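Local structure of uncharacterized protein (Streptococcus thermophilus, 2QZI) at residues A[46-51]-A[78-83]; A[86-91]-A[95-100]; A[37-42]-A[65-70]. The protein is of unknown function, a small cytosolic protein of the DUF1827 family found with bound sodium ions. All blocks are in the same frame, centred on the assembly; numbering follows the deposited sequence.

Interaction 1 of 3, residues A[46-51]-A[78-83]; sequences KHYELL and KDIVLM. With NA (sodium ion), chain F.
Tyr48, in the extended stretch 47-51, faces the loop 78-83, whose backbone makes a tight turn closed by the Val81 N to Lys78 O hydrogen bond (3.1 Å) and presents Ile80 and Val81 to the tyrosine. The contact is small, 93 Å² in all, and apolar. Ile80 CD1 does most of the touching, 4.1 Å from Tyr48 CE2 and about as far from the hydroxyl oxygen, and the two side chains cross at nearly a right angle. Ile80 CG1 sits between the backbone N and the carbonyl carbon (chi1 57°), and the extended chi2 of 164° carries CD1 out to the ring. Val81 adds a looser touch, its CG1 4.5 Å from Tyr48 CE2. The phenol oxygen is hydrogen-bonded to Asp77 N, just before the turn.

On the other side of the strand, the ND1-H of His47 points nearly straight (167°) and close to the imidazole plane at the anti lone pair of Glu49 OE2; the 2.5 Å between ND1 and OE2 is unusually short, its exact length doubtful. NE2 is hydrogen-bonded to Asp25 OD2. His47 O binds the sodium ion at 2.9 Å, a site shared with Thr42 OG1 and a water.

Strand 47-53 lies between strands 37-44 and 94-100, where Tyr48 touches Gln43 and Phe99. The loop follows helix 61-74 in the chain, with Val81 on Ile76 and Ile80 on Gln43.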
loop_
_atom_site.group_PDB
_atom_site.type_symbol
_atom_site.label_atom_id
_atom_site.label_comp_id
_atom_site.label_asym_id
_atom_site.label_seq_id
_atom_site.Cartn_x
_atom_site.Cartn_y
_atom_site.Cartn_z
ATOM N N LYS A 46 -10.238 2.305 -10.679
ATOM C CA LYS A 46 -10.846 3.371 -9.861
ATOM C C LYS A 46 -10.039 3.593 -8.574
ATOM O O LYS A 46 -10.275 4.571 -7.887
ATOM C CB LYS A 46 -12.335 3.114 -9.570
ATOM C CG LYS A 46 -13.166 3.074 -10.798
ATOM C CD LYS A 46 -13.275 4.438 -11.568
ATOM C CE LYS A 46 -13.896 4.212 -12.972
ATOM N NZ LYS A 46 -14.114 5.473 -13.816
ATOM N N HIS A 47 -9.070 2.724 -8.236
ATOM C CA HIS A 47 -8.348 3.003 -7.015
ATOM C C HIS A 47 -7.069 2.203 -6.840
ATOM O O HIS A 47 -7.028 1.024 -7.150
ATOM C CB HIS A 47 -9.238 2.813 -5.754
ATOM C CG HIS A 47 -9.790 1.423 -5.583
ATOM N ND1 HIS A 47 -9.656 0.703 -4.409
ATOM C CD2 HIS A 47 -10.522 0.641 -6.419
ATOM C CE1 HIS A 47 -10.246 -0.477 -4.545
ATOM N NE2 HIS A 47 -10.753 -0.551 -5.767
ATOM N N TYR A 48 -6.049 2.839 -6.287
ATOM C CA TYR A 48 -4.895 2.121 -5.715
ATOM C C TYR A 48 -5.130 2.017 -4.205
ATOM O O TYR A 48 -5.858 2.814 -3.641
ATOM C CB TYR A 48 -3.616 2.911 -5.859
ATOM C CG TYR A 48 -3.068 3.155 -7.235
ATOM C CD1 TYR A 48 -2.034 2.367 -7.714
ATOM C CD2 TYR A 48 -3.468 4.270 -8.000
ATOM C CE1 TYR A 48 -1.431 2.607 -8.923
ATOM C CE2 TYR A 48 -2.870 4.533 -9.248
ATOM C CZ TYR A 48 -1.854 3.671 -9.679
ATOM O OH TYR A 48 -1.201 3.846 -10.851
ATOM N N GLU A 49 -4.499 1.047 -3.534
ATOM C CA GLU A 49 -4.664 0.888 -2.085
ATOM C C GLU A 49 -3.304 0.653 -1.452
ATOM O O GLU A 49 -2.461 0.049 -2.081
ATOM C CB GLU A 49 -5.624 -0.267 -1.746
ATOM C CG GLU A 49 -7.099 -0.052 -2.204
ATOM C CD GLU A 49 -7.849 1.073 -1.540
ATOM O OE1 GLU A 49 -7.542 1.401 -0.358
ATOM O OE2 GLU A 49 -8.768 1.614 -2.215
ATOM N N LEU A 50 -3.042 1.211 -0.264
ATOM C CA LEU A 50 -1.852 0.739 0.521
ATOM C C LEU A 50 -2.405 0.319 1.873
ATOM O O LEU A 50 -3.310 1.016 2.403
ATOM C CB LEU A 50 -0.850 1.864 0.787
ATOM C CG LEU A 50 0.242 2.057 -0.229
ATOM C CD1 LEU A 50 0.895 3.357 0.209
ATOM C CD2 LEU A 50 1.253 0.860 -0.159
ATOM N N LEU A 51 -2.013 -0.867 2.302
ATOM C CA LEU A 51 -2.285 -1.404 3.668
ATOM C C LEU A 51 -0.978 -1.552 4.446
ATOM O O LEU A 51 -0.090 -2.302 4.046
ATOM C CB LEU A 51 -2.982 -2.788 3.601
ATOM C CG LEU A 51 -4.316 -2.576 2.897
ATOM C CD1 LEU A 51 -4.296 -3.032 1.398
ATOM C CD2 LEU A 51 -5.422 -3.211 3.716
ATOM N N LYS A 78 0.449 9.488 -10.961
ATOM C CA LYS A 78 -0.287 10.562 -10.275
ATOM C C LYS A 78 -1.199 11.298 -11.265
ATOM O O LYS A 78 -2.207 11.916 -10.892
ATOM C CB LYS A 78 0.655 11.526 -9.511
ATOM C CG LYS A 78 1.391 10.857 -8.278
ATOM C CD LYS A 78 2.308 11.840 -7.496
ATOM C CE LYS A 78 3.547 12.373 -8.297
ATOM N NZ LYS A 78 4.517 11.298 -8.793
ATOM N N ASP A 79 -0.858 11.189 -12.526
ATOM C CA ASP A 79 -1.626 11.785 -13.538
ATOM C C ASP A 79 -3.138 11.311 -13.536
ATOM O O ASP A 79 -4.016 12.092 -13.863
ATOM C CB ASP A 79 -0.956 11.429 -14.821
ATOM C CG ASP A 79 -1.061 12.497 -15.854
ATOM O OD1 ASP A 79 -1.499 13.661 -15.554
ATOM O OD2 ASP A 79 -0.694 12.148 -17.001
ATOM N N ILE A 80 -3.401 10.054 -13.157
ATOM C CA ILE A 80 -4.772 9.517 -13.087
ATOM C C ILE A 80 -5.334 9.506 -11.667
ATOM O O ILE A 80 -6.478 9.134 -11.481
ATOM C CB ILE A 80 -4.894 8.051 -13.652
ATOM C CG1 ILE A 80 -3.921 7.126 -12.892
ATOM C CG2 ILE A 80 -4.824 8.086 -15.208
ATOM C CD1 ILE A 80 -4.133 5.558 -13.016
ATOM N N VAL A 81 -4.515 9.866 -10.672
ATOM C CA VAL A 81 -5.011 9.878 -9.328
ATOM C C VAL A 81 -5.667 11.173 -8.969
ATOM O O VAL A 81 -5.280 12.229 -9.418
ATOM C CB VAL A 81 -4.096 9.211 -8.169
ATOM C CG1 VAL A 81 -2.746 8.946 -8.536
ATOM C CG2 VAL A 81 -4.238 9.922 -6.772
ATOM N N LEU A 82 -6.724 11.035 -8.205
ATOM C CA LEU A 82 -7.484 12.136 -7.669
ATOM C C LEU A 82 -6.819 12.566 -6.318
ATOM O O LEU A 82 -7.202 12.129 -5.227
ATOM C CB LEU A 82 -8.894 11.639 -7.492
ATOM C CG LEU A 82 -9.881 11.801 -8.670
ATOM C CD1 LEU A 82 -9.315 12.388 -9.953
ATOM C CD2 LEU A 82 -10.713 10.554 -8.943
HETATM N N MSE A 83 -5.797 13.410 -6.437
HETATM C CA MSE A 83 -4.936 13.771 -5.346
HETATM C C MSE A 83 -5.597 14.596 -4.286
HETATM O O MSE A 83 -5.084 14.660 -3.176
HETATM C CB MSE A 83 -3.674 14.472 -5.862
HETATM C CG MSE A 83 -2.422 14.054 -5.080
HETATM SE SE MSE A 83 -1.766 12.306 -5.584
HETATM C CE MSE A 83 -2.258 12.755 -7.431
HETATM NA NA NA F . -6.553 -1.290 -5.427
HETATM O O HOH W 1 -8.478 -3.371 -4.931
#

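Interaction 2 of 3, residues A[86-91]-A[95-100]; sequences LRTVHT and IEISFP
Arg87 and Ser98 form a hydrogen-bonded pair in which both backbone groups are used: Arg87 N donates to Ser98 O (3.1 Å), and Ser98 N returns a bond to Arg87 O (2.9 Å). Val89 and Glu96 repeat the pattern, with Val89 N to Glu96 O at 2.8 Å and Glu96 N to Val89 O at 3.0 Å. All four N-H...O angles lie between 159° and 169°. The carbonyls also receive CA-H...O contacts, the shortest from Thr88 CA to Glu96 O at 3.3 Å.

This is an antiparallel beta hairpin, its strand directions 172° apart, with 87-91 at the edge of the sheet. On the inner strand's other side Ile95, Ile97 and Phe99 form backbone hydrogen bonds with Ile52, Leu50 and Tyr48, and Pro100 does so with Leu82. Ser98 OG is hydrogen-bonded to Glu49 OE1.

On the face bearing Thr88, His90, Ile95 and Ile97, Ile95 CG1 lies over the His90 ring in the modelled copy, one of two for this side chain, so this CH-pi contact (3.7 Å from CG1 to the ring centroid) is tentative. Ile95 CG2, anti to the backbone N, meets Thr88 CG2 at 3.7 Å. Leu86 CD2 packs obliquely against the Phe99 ring, 3.8 Å from CD1.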
loop_
_atom_site.group_PDB
_atom_site.type_symbol
_atom_site.label_atom_id
_atom_site.label_comp_id
_atom_site.label_asym_id
_atom_site.label_seq_id
_atom_site.Cartn_x
_atom_site.Cartn_y
_atom_site.Cartn_z
ATOM N N LEU A 86 -7.708 11.703 -1.622
ATOM C CA LEU A 86 -7.026 10.662 -0.821
ATOM C C LEU A 86 -7.779 10.409 0.496
ATOM O O LEU A 86 -8.278 11.373 1.132
ATOM C CB LEU A 86 -5.576 11.061 -0.543
ATOM C CG LEU A 86 -4.711 11.353 -1.795
ATOM C CD1 LEU A 86 -3.191 11.259 -1.520
ATOM C CD2 LEU A 86 -5.103 10.397 -2.949
ATOM N N ARG A 87 -7.873 9.133 0.899
ATOM C CA ARG A 87 -8.589 8.745 2.130
ATOM C C ARG A 87 -7.734 7.874 2.995
ATOM O O ARG A 87 -7.216 6.865 2.527
ATOM C CB ARG A 87 -9.829 7.989 1.747
ATOM C CG ARG A 87 -10.778 7.643 2.854
ATOM C CD ARG A 87 -12.125 7.370 2.191
ATOM N NE ARG A 87 -13.056 6.886 3.203
ATOM C CZ ARG A 87 -12.957 5.692 3.776
ATOM N NH1 ARG A 87 -13.832 5.353 4.721
ATOM N NH2 ARG A 87 -11.986 4.849 3.403
ATOM N N THR A 88 -7.532 8.255 4.252
ATOM C CA THR A 88 -6.565 7.508 5.100
ATOM C C THR A 88 -7.315 7.052 6.338
ATOM O O THR A 88 -7.855 7.847 7.034
ATOM C CB THR A 88 -5.333 8.347 5.509
ATOM O OG1 THR A 88 -4.812 8.969 4.344
ATOM C CG2 THR A 88 -4.237 7.466 6.079
ATOM N N VAL A 89 -7.375 5.740 6.543
ATOM C CA VAL A 89 -8.080 5.196 7.687
ATOM C C VAL A 89 -7.033 4.688 8.688
ATOM O O VAL A 89 -6.279 3.757 8.386
ATOM C CB VAL A 89 -9.061 4.069 7.289
ATOM C CG1 VAL A 89 -9.703 3.457 8.618
ATOM C CG2 VAL A 89 -10.152 4.659 6.267
ATOM N N HIS A 90 -7.032 5.298 9.864
ATOM C CA HIS A 90 -6.103 4.942 10.927
ATOM C C HIS A 90 -6.835 4.124 11.993
ATOM O O HIS A 90 -7.741 4.616 12.637
ATOM C CB HIS A 90 -5.579 6.229 11.570
ATOM C CG HIS A 90 -4.092 6.297 11.684
ATOM N ND1 HIS A 90 -3.403 5.785 12.766
ATOM C CD2 HIS A 90 -3.162 6.869 10.882
ATOM C CE1 HIS A 90 -2.111 6.007 12.607
ATOM N NE2 HIS A 90 -1.940 6.677 11.482
ATOM N N THR A 91 -6.433 2.864 12.144
ATOM C CA THR A 91 -6.824 2.072 13.311
ATOM C C THR A 91 -5.578 1.572 14.047
ATOM O O THR A 91 -4.430 1.815 13.667
ATOM C CB THR A 91 -7.647 0.795 12.947
ATOM O OG1 THR A 91 -6.846 -0.080 12.120
ATOM C CG2 THR A 91 -8.934 1.115 12.265
ATOM N N ILE A 95 -3.086 0.974 8.949
ATOM C CA ILE A 95 -3.343 2.144 8.158
ATOM C C ILE A 95 -3.636 1.738 6.710
ATOM O O ILE A 95 -2.925 0.924 6.105
ATOM C CB ILE A 95 -2.201 3.182 8.237
ATOM C CG1 ILE A 95 -1.888 3.497 9.696
ATOM C CG2 ILE A 95 -2.623 4.508 7.549
ATOM C CD1 ILE A 95 -0.440 3.859 9.904
ATOM N N GLU A 96 -4.715 2.322 6.218
ATOM C CA GLU A 96 -5.314 2.084 4.917
ATOM C C GLU A 96 -5.365 3.405 4.177
ATOM O O GLU A 96 -6.071 4.300 4.575
ATOM C CB GLU A 96 -6.766 1.558 5.098
ATOM C CG GLU A 96 -6.758 0.267 5.945
ATOM C CD GLU A 96 -8.132 -0.247 6.287
ATOM O OE1 GLU A 96 -8.581 -1.127 5.524
ATOM O OE2 GLU A 96 -8.753 0.186 7.320
ATOM N N ILE A 97 -4.602 3.499 3.095
ATOM C CA ILE A 97 -4.658 4.685 2.236
ATOM C C ILE A 97 -5.269 4.327 0.880
ATOM O O ILE A 97 -4.801 3.413 0.214
ATOM C CB ILE A 97 -3.281 5.365 2.030
ATOM C CG1 ILE A 97 -2.492 5.370 3.348
ATOM C CG2 ILE A 97 -3.495 6.779 1.444
ATOM C CD1 ILE A 97 -1.070 5.973 3.244
ATOM N N SER A 98 -6.322 5.049 0.497
ATOM C CA SER A 98 -6.996 4.825 -0.779
ATOM C C SER A 98 -6.669 5.976 -1.674
ATOM O O SER A 98 -6.758 7.129 -1.254
ATOM C CB SER A 98 -8.518 4.768 -0.609
ATOM O OG SER A 98 -8.724 3.753 0.378
ATOM N N PHE A 99 -6.339 5.646 -2.917
ATOM C CA PHE A 99 -5.999 6.641 -3.914
ATOM C C PHE A 99 -6.989 6.477 -5.095
ATOM O O PHE A 99 -6.785 5.638 -5.976
ATOM C CB PHE A 99 -4.579 6.467 -4.436
ATOM C CG PHE A 99 -3.475 6.389 -3.359
ATOM C CD1 PHE A 99 -2.639 7.480 -3.136
ATOM C CD2 PHE A 99 -3.229 5.221 -2.656
ATOM C CE1 PHE A 99 -1.560 7.433 -2.204
ATOM C CE2 PHE A 99 -2.168 5.132 -1.715
ATOM C CZ PHE A 99 -1.307 6.228 -1.508
ATOM N N PRO A 100 -8.061 7.275 -5.114
ATOM C CA PRO A 100 -8.986 7.124 -6.273
ATOM C C PRO A 100 -8.330 7.525 -7.612
ATOM O O PRO A 100 -7.327 8.333 -7.643
ATOM C CB PRO A 100 -10.210 8.053 -5.919
ATOM C CG PRO A 100 -10.116 8.296 -4.445
ATOM C CD PRO A 100 -8.536 8.239 -4.118
#

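Interaction 3 of 3, residues A[37-42]-A[65-70]. With NA (sodium ion), chain F.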
loop_
_atom_site.group_PDB
_atom_site.type_symbol
_atom_site.label_atom_id
_atom_site.label_comp_id
_atom_site.label_asym_id
_atom_site.label_seq_id
_atom_site.Cartn_x
_atom_site.Cartn_y
_atom_site.Cartn_z
ATOM N N THR A 37 7.565 -3.366 9.745
ATOM C CA THR A 37 6.317 -2.943 9.161
ATOM C C THR A 37 6.057 -3.620 7.811
ATOM O O THR A 37 6.971 -3.743 6.940
ATOM C CB THR A 37 6.296 -1.383 9.047
ATOM O OG1 THR A 37 6.287 -0.814 10.360
ATOM C CG2 THR A 37 5.065 -0.885 8.359
ATOM N N ASP A 38 4.805 -4.062 7.621
ATOM C CA ASP A 38 4.432 -4.738 6.377
ATOM C C ASP A 38 3.498 -3.885 5.539
ATOM O O ASP A 38 2.610 -3.260 6.060
ATOM C CB ASP A 38 3.658 -6.020 6.626
ATOM C CG ASP A 38 4.310 -6.927 7.572
ATOM O OD1 ASP A 38 5.442 -7.366 7.288
ATOM O OD2 ASP A 38 3.667 -7.166 8.645
ATOM N N VAL A 39 3.691 -3.933 4.223
ATOM C CA VAL A 39 2.951 -3.104 3.303
ATOM C C VAL A 39 2.432 -4.051 2.242
ATOM O O VAL A 39 3.133 -4.993 1.831
ATOM C CB VAL A 39 3.839 -1.957 2.702
ATOM C CG1 VAL A 39 3.048 -1.029 1.829
ATOM C CG2 VAL A 39 4.493 -1.126 3.822
ATOM N N VAL A 40 1.169 -3.838 1.935
ATOM C CA VAL A 40 0.468 -4.447 0.783
ATOM C C VAL A 40 0.047 -3.324 -0.134
ATOM O O VAL A 40 -0.514 -2.374 0.311
ATOM C CB VAL A 40 -0.746 -5.343 1.192
ATOM C CG1 VAL A 40 -1.334 -5.999 -0.063
ATOM C CG2 VAL A 40 -0.213 -6.485 2.118
ATOM N N PHE A 41 0.427 -3.414 -1.405
ATOM C CA PHE A 41 0.089 -2.385 -2.403
ATOM C C PHE A 41 -0.708 -3.028 -3.536
ATOM O O PHE A 41 -0.249 -4.004 -4.115
ATOM C CB PHE A 41 1.402 -1.871 -2.986
ATOM C CG PHE A 41 1.248 -0.891 -4.124
ATOM C CD1 PHE A 41 0.503 0.291 -3.961
ATOM C CD2 PHE A 41 1.849 -1.134 -5.359
ATOM C CE1 PHE A 41 0.380 1.189 -5.012
ATOM C CE2 PHE A 41 1.693 -0.239 -6.452
ATOM C CZ PHE A 41 0.949 0.919 -6.265
ATOM N N THR A 42 -1.816 -2.398 -3.923
ATOM C CA THR A 42 -2.669 -2.878 -5.020
ATOM C C THR A 42 -3.159 -1.750 -5.939
ATOM O O THR A 42 -3.230 -0.618 -5.515
ATOM C CB THR A 42 -3.978 -3.565 -4.502
ATOM O OG1 THR A 42 -4.891 -2.601 -3.973
ATOM C CG2 THR A 42 -3.736 -4.669 -3.411
ATOM N N GLU A 65 4.641 8.497 6.417
ATOM C CA GLU A 65 4.988 9.552 5.444
ATOM C C GLU A 65 6.043 9.096 4.415
ATOM O O GLU A 65 5.905 9.359 3.207
ATOM C CB GLU A 65 5.438 10.823 6.182
ATOM C CG GLU A 65 4.296 11.867 6.515
ATOM C CD GLU A 65 2.851 11.283 6.744
ATOM O OE1 GLU A 65 2.493 11.019 7.942
ATOM O OE2 GLU A 65 2.081 11.135 5.734
ATOM N N VAL A 66 7.060 8.392 4.894
ATOM C CA VAL A 66 8.085 7.794 4.056
ATOM C C VAL A 66 7.483 6.733 3.124
ATOM O O VAL A 66 7.822 6.656 1.946
ATOM C CB VAL A 66 9.241 7.234 4.921
ATOM C CG1 VAL A 66 10.177 6.323 4.133
ATOM C CG2 VAL A 66 10.038 8.383 5.549
ATOM N N ILE A 67 6.546 5.944 3.633
ATOM C CA ILE A 67 5.983 4.850 2.830
ATOM C C ILE A 67 5.077 5.402 1.749
ATOM O O ILE A 67 5.094 4.948 0.586
ATOM C CB ILE A 67 5.233 3.809 3.700
ATOM C CG1 ILE A 67 6.284 2.955 4.533
ATOM C CG2 ILE A 67 4.422 2.852 2.813
ATOM C CD1 ILE A 67 5.610 2.281 5.706
ATOM N N ARG A 68 4.317 6.398 2.154
ATOM C CA ARG A 68 3.362 7.015 1.244
ATOM C C ARG A 68 4.117 7.728 0.136
ATOM O O ARG A 68 3.717 7.609 -1.030
ATOM C CB ARG A 68 2.420 7.994 1.961
ATOM C CG ARG A 68 1.331 8.538 1.027
ATOM C CD ARG A 68 0.662 9.841 1.549
ATOM N NE ARG A 68 -0.621 9.604 2.193
ATOM C CZ ARG A 68 -0.915 9.855 3.480
ATOM N NH1 ARG A 68 -2.142 9.597 3.920
ATOM N NH2 ARG A 68 0.016 10.336 4.327
ATOM N N GLU A 69 5.193 8.455 0.484
ATOM C CA GLU A 69 5.872 9.237 -0.523
ATOM C C GLU A 69 6.700 8.331 -1.467
ATOM O O GLU A 69 6.917 8.706 -2.630
ATOM C CB GLU A 69 6.721 10.353 0.103
ATOM C CG GLU A 69 5.892 11.577 0.642
ATOM C CD GLU A 69 4.945 12.261 -0.418
ATOM O OE1 GLU A 69 3.731 12.508 -0.097
ATOM O OE2 GLU A 69 5.416 12.532 -1.562
ATOM N N PHE A 70 7.147 7.164 -0.979
ATOM C CA PHE A 70 7.786 6.144 -1.813
ATOM C C PHE A 70 6.839 5.631 -2.902
ATOM O O PHE A 70 7.204 5.560 -4.062
ATOM C CB PHE A 70 8.259 4.957 -0.962
ATOM C CG PHE A 70 8.941 3.837 -1.782
ATOM C CD1 PHE A 70 10.303 3.891 -2.074
ATOM C CD2 PHE A 70 8.196 2.756 -2.253
ATOM C CE1 PHE A 70 10.921 2.841 -2.836
ATOM C CE2 PHE A 70 8.763 1.740 -3.041
ATOM C CZ PHE A 70 10.153 1.770 -3.322
HETATM NA NA NA F . -6.553 -1.290 -5.427
HETATM O O HOH W 1 -8.478 -3.371 -4.931
#
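Apolar packing carries this contact, with Ile67 of the helix set against Thr37 and Val39 of the strand. Val39 and Ile67 reach toward each other tip to tip: Val39 CG2 lies 4.1 Å from Ile67 CD1 and equally far from Ile67 CG2, so one methyl meets both branches of the isoleucine. Val39 CG1 is anti to the backbone N (chi1 -176°), which leaves CG2 as the branch that meets the helix. Thr37 crosses Ile67 obliquely and offers its methyl, CG2 being 4.2 Å from Ile67 CD1. The backbones stay well apart, with Val39 CA and Ile67 CA 8.5 Å from each other.

Here a helix covers one face of an antiparallel sheet, a two-layer alpha+beta arrangement in which alternate residues of strand 37-44 turn to the helix. Ile67 extends the same layer to Ile52, Ala34 and Leu6.

The polar interactions lie around this packing. Thr37 OG1 is hydrogen-bonded to Glu63 OE1, one turn earlier in the helix than Ile67. In the modelled one of two Arg68 conformers, NH2 lies 2.6 Å from Glu65 OE2, a salt bridge that may not hold in the other.

Toward the C-terminal end of the strand, Thr42 OG1 binds the sodium ion at 2.6 Å.

All three interactions share one antiparallel sheet, in which strands 37-44, 47-53, 94-100 and 87-91 lie consecutively. The centres of interactions 1 and 2 are about 10 Å apart, those of 2 and 3 about 11 Å, and those of 1 and 3 about 13 Å. Along the chain, interactions 1 and 3 alternate their segments, whereas interaction 2 follows both. Glu49 N to Thr42 O (2.9 Å) joins the strands of interactions 1 and 3, which also meet at one sodium ion and its water. Leu82 N to Pro100 O (2.8 Å) ties the loop of interaction 1 to the hairpin. Interactions 1 and 3 bring the loop and the helix onto the sheet, while interaction 2 completes its edge.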